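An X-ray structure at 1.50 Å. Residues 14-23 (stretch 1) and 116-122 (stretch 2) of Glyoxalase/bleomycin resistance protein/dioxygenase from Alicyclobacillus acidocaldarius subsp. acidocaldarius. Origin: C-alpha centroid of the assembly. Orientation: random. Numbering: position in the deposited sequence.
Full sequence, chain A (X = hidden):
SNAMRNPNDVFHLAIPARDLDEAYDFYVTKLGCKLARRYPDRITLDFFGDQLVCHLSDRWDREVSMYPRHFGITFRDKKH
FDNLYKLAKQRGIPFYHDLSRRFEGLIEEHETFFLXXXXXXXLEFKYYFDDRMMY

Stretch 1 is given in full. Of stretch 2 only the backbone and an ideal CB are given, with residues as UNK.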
ATOM      1  N   ALA A  14       2.972  21.069 -18.665  1.00 15.82           N
ATOM      2  CA  ALA A  14       3.196  22.481 -18.805  1.00 16.42           C
ATOM      3  C   ALA A  14       2.095  23.082 -19.715  1.00 16.46           C
ATOM      4  O   ALA A  14       1.778  22.532 -20.756  1.00 17.56           O
ATOM      5  CB  ALA A  14       4.634  22.701 -19.427  1.00 17.13           C
ATOM      6  N   ILE A  15       1.589  24.233 -19.299  1.00 17.58           N
ATOM      7  CA  ILE A  15       0.571  24.950 -20.041  1.00 17.70           C
ATOM      8  C   ILE A  15       0.930  26.441 -19.975  1.00 17.52           C
ATOM      9  O   ILE A  15       1.611  26.896 -19.032  1.00 18.09           O
ATOM     10  CB  ILE A  15      -0.841  24.751 -19.426  1.00 18.60           C
ATOM     11  CG1 ILE A  15      -0.871  25.164 -17.936  1.00 18.09           C
ATOM     12  CG2 ILE A  15      -1.347  23.320 -19.688  1.00 17.68           C
ATOM     13  CD1 ILE A  15      -2.349  25.159 -17.368  1.00 17.64           C
ATOM     14  N   PRO A  16       0.420  27.222 -20.944  1.00 19.57           N
ATOM     15  CA  PRO A  16       0.618  28.650 -20.879  1.00 20.06           C
ATOM     16  C   PRO A  16      -0.298  29.377 -19.872  1.00 20.86           C
ATOM     17  O   PRO A  16      -1.465  28.986 -19.687  1.00 22.06           O
ATOM     18  CB  PRO A  16       0.289  29.102 -22.298  1.00 19.60           C
ATOM     19  CG  PRO A  16      -0.636  28.117 -22.803  1.00 20.58           C
ATOM     20  CD  PRO A  16      -0.333  26.808 -22.124  1.00 18.60           C
ATOM     21  N   ALA A  17       0.237  30.411 -19.240  1.00 21.99           N
ATOM     22  CA  ALA A  17      -0.517  31.342 -18.402  1.00 22.21           C
ATOM     23  C   ALA A  17      -0.187  32.734 -18.877  1.00 22.88           C
ATOM     24  O   ALA A  17       0.975  33.105 -18.916  1.00 22.30           O
ATOM     25  CB  ALA A  17      -0.137  31.202 -16.948  1.00 22.38           C
ATOM     26  N   ARG A  18      -1.191  33.527 -19.209  1.00 23.34           N
ATOM     27  CA  ARG A  18      -0.947  34.913 -19.628  1.00 23.81           C
ATOM     28  C   ARG A  18      -0.482  35.815 -18.479  1.00 24.20           C
ATOM     29  O   ARG A  18       0.128  36.868 -18.706  1.00 24.73           O
ATOM     30  CB  ARG A  18      -2.205  35.469 -20.284  1.00 24.36           C
ATOM     31  CG  ARG A  18      -3.334  35.684 -19.344  1.00 25.84           C
ATOM     32  CD  ARG A  18      -4.600  35.919 -20.120  1.00 26.46           C
ATOM     33  NE  ARG A  18      -5.663  36.305 -19.198  1.00 27.88           N
ATOM     34  CZ  ARG A  18      -6.903  36.593 -19.578  1.00 29.16           C
ATOM     35  NH1 ARG A  18      -7.234  36.534 -20.859  1.00 30.37           N
ATOM     36  NH2 ARG A  18      -7.805  36.962 -18.663  1.00 29.81           N
ATOM     37  N   ASP A  19      -0.760  35.407 -17.244  1.00 23.81           N
ATOM     38  CA  ASP A  19      -0.452  36.189 -16.059  1.00 24.34           C
ATOM     39  C   ASP A  19      -0.344  35.239 -14.880  1.00 24.47           C
ATOM     40  O   ASP A  19      -1.297  34.515 -14.582  1.00 24.33           O
ATOM     41  CB  ASP A  19      -1.570  37.236 -15.822  1.00 25.15           C
ATOM     42  CG  ASP A  19      -1.326  38.080 -14.578  1.00 27.33           C
ATOM     43  OD1 ASP A  19      -1.427  37.571 -13.442  1.00 29.04           O
ATOM     44  OD2 ASP A  19      -1.013  39.291 -14.740  1.00 33.64           O
ATOM     45  N   LEU A  20       0.792  35.240 -14.195  1.00 24.03           N
ATOM     46  CA  LEU A  20       1.021  34.242 -13.164  1.00 23.63           C
ATOM     47  C   LEU A  20       0.168  34.436 -11.906  1.00 23.37           C
ATOM     48  O   LEU A  20      -0.254  33.461 -11.300  1.00 23.75           O
ATOM     49  CB  LEU A  20       2.495  34.174 -12.781  1.00 23.52           C
ATOM     50  CG  LEU A  20       3.469  33.719 -13.877  1.00 22.57           C
ATOM     51  CD1 LEU A  20       4.920  33.737 -13.319  1.00 24.10           C
ATOM     52  CD2 LEU A  20       3.126  32.363 -14.449  1.00 23.88           C
ATOM     53  N   ASP A  21      -0.051  35.684 -11.482  1.00 24.37           N
ATOM     54  CA  ASP A  21      -0.921  35.949 -10.342  1.00 24.73           C
ATOM     55  C   ASP A  21      -2.342  35.493 -10.610  1.00 24.27           C
ATOM     56  O   ASP A  21      -2.995  34.941  -9.709  1.00 25.18           O
ATOM     57  CB  ASP A  21      -0.914  37.431  -9.933  1.00 25.35           C
ATOM     58  CG  ASP A  21       0.348  37.824  -9.169  1.00 28.90           C
ATOM     59  OD1 ASP A  21       1.050  36.930  -8.649  1.00 32.64           O
ATOM     60  OD2 ASP A  21       0.612  39.040  -9.075  1.00 35.47           O
ATOM     61  N   GLU A  22      -2.805  35.718 -11.825  1.00 24.15           N
ATOM     62  CA  GLU A  22      -4.151  35.316 -12.229  1.00 24.03           C
ATOM     63  C   GLU A  22      -4.270  33.782 -12.236  1.00 24.10           C
ATOM     64  O   GLU A  22      -5.300  33.218 -11.880  1.00 23.36           O
ATOM     65  CB  GLU A  22      -4.429  35.883 -13.614  1.00 24.44           C
ATOM     66  CG  GLU A  22      -5.800  35.603 -14.194  1.00 25.42           C
ATOM     67  CD  GLU A  22      -5.928  36.111 -15.607  1.00 28.66           C
ATOM     68  OE1 GLU A  22      -4.986  35.885 -16.410  1.00 27.43           O
ATOM     69  OE2 GLU A  22      -6.979  36.716 -15.942  1.00 29.70           O
ATOM     70  N   ALA A  23      -3.200  33.103 -12.649  1.00 23.32           N
ATOM     71  CA  ALA A  23      -3.157  31.647 -12.642  1.00 22.44           C
ATOM     72  C   ALA A  23      -3.172  31.079 -11.210  1.00 21.65           C
ATOM     73  O   ALA A  23      -3.838  30.063 -10.933  1.00 22.05           O
ATOM     74  CB  ALA A  23      -1.894  31.182 -13.358  1.00 21.99           C
ATOM     75  N   UNK A 116     -12.539  26.019 -17.310  1.00 21.02           N
ATOM     76  CA  UNK A 116     -11.691  26.797 -18.229  1.00 21.26           C
ATOM     77  C   UNK A 116     -10.920  27.806 -17.434  1.00 21.20           C
ATOM     78  O   UNK A 116     -11.471  28.541 -16.613  1.00 21.17           O
ATOM     79  CB  UNK A 116     -12.516  27.490 -19.315  1.00 21.26           C
ATOM     80  N   UNK A 117      -9.591  27.777 -17.586  1.00 20.65           N
ATOM     81  CA  UNK A 117      -8.729  28.691 -16.866  1.00 21.43           C
ATOM     82  C   UNK A 117      -8.636  30.068 -17.590  1.00 21.11           C
ATOM     83  O   UNK A 117      -9.179  30.228 -18.687  1.00 21.60           O
ATOM     84  CB  UNK A 117      -7.340  28.069 -16.709  1.00 21.43           C
ATOM     85  N   UNK A 118      -8.006  31.059 -16.946  1.00 22.50           N
ATOM     86  CA  UNK A 118      -8.064  32.418 -17.523  1.00 22.81           C
ATOM     87  C   UNK A 118      -7.335  32.571 -18.861  1.00 22.91           C
ATOM     88  O   UNK A 118      -7.540  33.563 -19.558  1.00 23.09           O
ATOM     89  CB  UNK A 118      -7.472  33.416 -16.526  1.00 22.81           C
ATOM     90  N   UNK A 119      -6.482  31.598 -19.202  1.00 22.33           N
ATOM     91  CA  UNK A 119      -5.802  31.604 -20.465  1.00 21.54           C
ATOM     92  C   UNK A 119      -6.384  30.571 -21.430  1.00 21.58           C
ATOM     93  O   UNK A 119      -5.737  30.162 -22.386  1.00 20.80           O
ATOM     94  CB  UNK A 119      -4.309  31.350 -20.249  1.00 21.54           C
ATOM     95  N   UNK A 120      -7.644  30.172 -21.177  1.00 21.15           N
ATOM     96  CA  UNK A 120      -8.417  29.285 -22.049  1.00 21.81           C
ATOM     97  C   UNK A 120      -7.901  27.857 -22.165  1.00 19.97           C
ATOM     98  O   UNK A 120      -8.266  27.145 -23.074  1.00 20.87           O
ATOM     99  CB  UNK A 120      -8.472  29.894 -23.452  1.00 21.81           C
ATOM    100  N   UNK A 121      -7.085  27.433 -21.198  1.00 19.43           N
ATOM    101  CA  UNK A 121      -6.806  26.011 -21.040  1.00 19.41           C
ATOM    102  C   UNK A 121      -8.024  25.274 -20.519  1.00 19.52           C
ATOM    103  O   UNK A 121      -8.696  25.770 -19.588  1.00 20.54           O
ATOM    104  CB  UNK A 121      -5.619  25.798 -20.098  1.00 19.41           C
ATOM    105  N   UNK A 122      -8.309  24.125 -21.109  1.00 20.04           N
ATOM    106  CA  UNK A 122      -9.486  23.328 -20.747  1.00 19.72           C
ATOM    107  C   UNK A 122      -9.102  22.182 -19.792  1.00 19.95           C
ATOM    108  O   UNK A 122      -8.230  21.359 -20.122  1.00 19.49           O
ATOM    109  CB  UNK A 122     -10.151  22.766 -22.005  1.00 19.72           C
TER

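Position 116 has extended backbone angles (-137/125), and nothing of stretch 1 lies within 5.5 Å of its ideal CB, so stretch 1 sets no preference. The residue is Ile 116.

At position 117 CA-to-CB points toward stretch 1 but stops short of it, leaving room for a side chain of moderate length. Behind it the chain folds into a type I turn, closed by a backbone hydrogen bond in which the amide N of 120 donates to the carbonyl O of 117. Asp, Asn, Ser or Thr commonly open such turns, because a short acceptor can reach the amides that follow. The residue is Asp 117. Its OD1 accepts from N of 119 (2.9 Å) and N of 121 (3.0 Å), while OD2 accepts from a water that also donates to Pro 16 O.

Position 118, at -67/-15, points its CB at the Arg 18-Glu 22 salt bridge. The ideal CB is a tight 3.2 Å from Glu 22 CD, which favours something compact: Ala, Ser or Pro, the last also suited by phi. Pro 118 is found, its CB 3.3 Å from Glu 22 CD. Its carbonyl sits over one face of the guanidinium, with O 3.1 Å from Arg 18 CZ; the angles there are poor for hydrogen bonding, and NE and NH2 of Arg 18 are instead bonded to Glu 22.

Position 119 faces the end of the strand, its ideal CB 3.9 Å from Arg 18 N and 3.7 Å from Pro 16 O. A small side chain fits best, and one with an acceptor could take the amide; Ser, Thr or Ala are plausible. Ser 119, with chi1 in the m well, places OG 2.9 Å from Arg 18 N and accepts a nearly straight hydrogen bond (170°).

Position 120 has positive phi (66/20), which favours Gly, Asn or Asp, and its CB points sideways. The residue is Asn 120, out of contact with stretch 1.

At position 121 CB points toward stretch 1, 4.3 Å from Ile 15 CD1 and 5.3 Å from Pro 16 O. An apolar group could pack on the isoleucine, whereas a medium-length donor such as Asn or Gln could seek the carbonyl. Asn 121 ND2 donates to Pro 16 O (2.9 Å) and to Asp 117 OD2 (3.1 Å), tying the turn to the strand.

Position 122 again lies beyond reach, and its extended backbone suits many residues; it is Leu 122.

Stretch 2, residues 116-122: IDPSNNL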
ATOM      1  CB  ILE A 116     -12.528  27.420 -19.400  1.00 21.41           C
ATOM      2  CG1 ILE A 116     -11.638  28.153 -20.418  1.00 22.83           C
ATOM      3  CG2 ILE A 116     -13.673  28.320 -18.851  1.00 21.67           C
ATOM      4  CD1 ILE A 116     -12.353  28.598 -21.691  1.00 24.07           C
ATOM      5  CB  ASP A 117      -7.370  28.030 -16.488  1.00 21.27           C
ATOM      6  CG  ASP A 117      -6.284  28.143 -17.533  1.00 21.74           C
ATOM      7  OD1 ASP A 117      -6.489  28.771 -18.572  1.00 20.30           O
ATOM      8  OD2 ASP A 117      -5.157  27.591 -17.252  1.00 20.55           O
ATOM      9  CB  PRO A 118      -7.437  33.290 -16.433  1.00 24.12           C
ATOM     10  CG  PRO A 118      -7.600  32.511 -15.182  1.00 23.56           C
ATOM     11  CD  PRO A 118      -7.467  31.081 -15.583  1.00 23.62           C
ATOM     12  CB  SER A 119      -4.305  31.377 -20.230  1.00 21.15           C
ATOM     13  OG  SER A 119      -3.799  32.287 -19.312  1.00 22.04           O
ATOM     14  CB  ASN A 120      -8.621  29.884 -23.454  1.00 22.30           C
ATOM     15  CG  ASN A 120      -9.479  31.138 -23.436  1.00 25.30           C
ATOM     16  OD1 ASN A 120     -10.327  31.332 -22.542  1.00 27.88           O
ATOM     17  ND2 ASN A 120      -9.263  32.000 -24.430  1.00 26.61           N
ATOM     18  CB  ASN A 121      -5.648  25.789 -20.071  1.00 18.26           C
ATOM     19  CG  ASN A 121      -4.346  26.321 -20.622  1.00 19.19           C
ATOM     20  OD1 ASN A 121      -3.834  25.795 -21.602  1.00 20.89           O
ATOM     21  ND2 ASN A 121      -3.854  27.374 -20.025  1.00 19.38           N
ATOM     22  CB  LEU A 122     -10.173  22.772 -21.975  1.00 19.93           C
ATOM     23  CG  LEU A 122     -10.843  23.773 -22.942  1.00 22.26           C
ATOM     24  CD1 LEU A 122     -11.435  23.023 -24.114  1.00 24.11           C
ATOM     25  CD2 LEU A 122     -11.912  24.677 -22.256  1.00 24.34           C
TER
HETATM   26  O   HOH W   1      -2.760  28.927 -17.113  1.00 21.80           O
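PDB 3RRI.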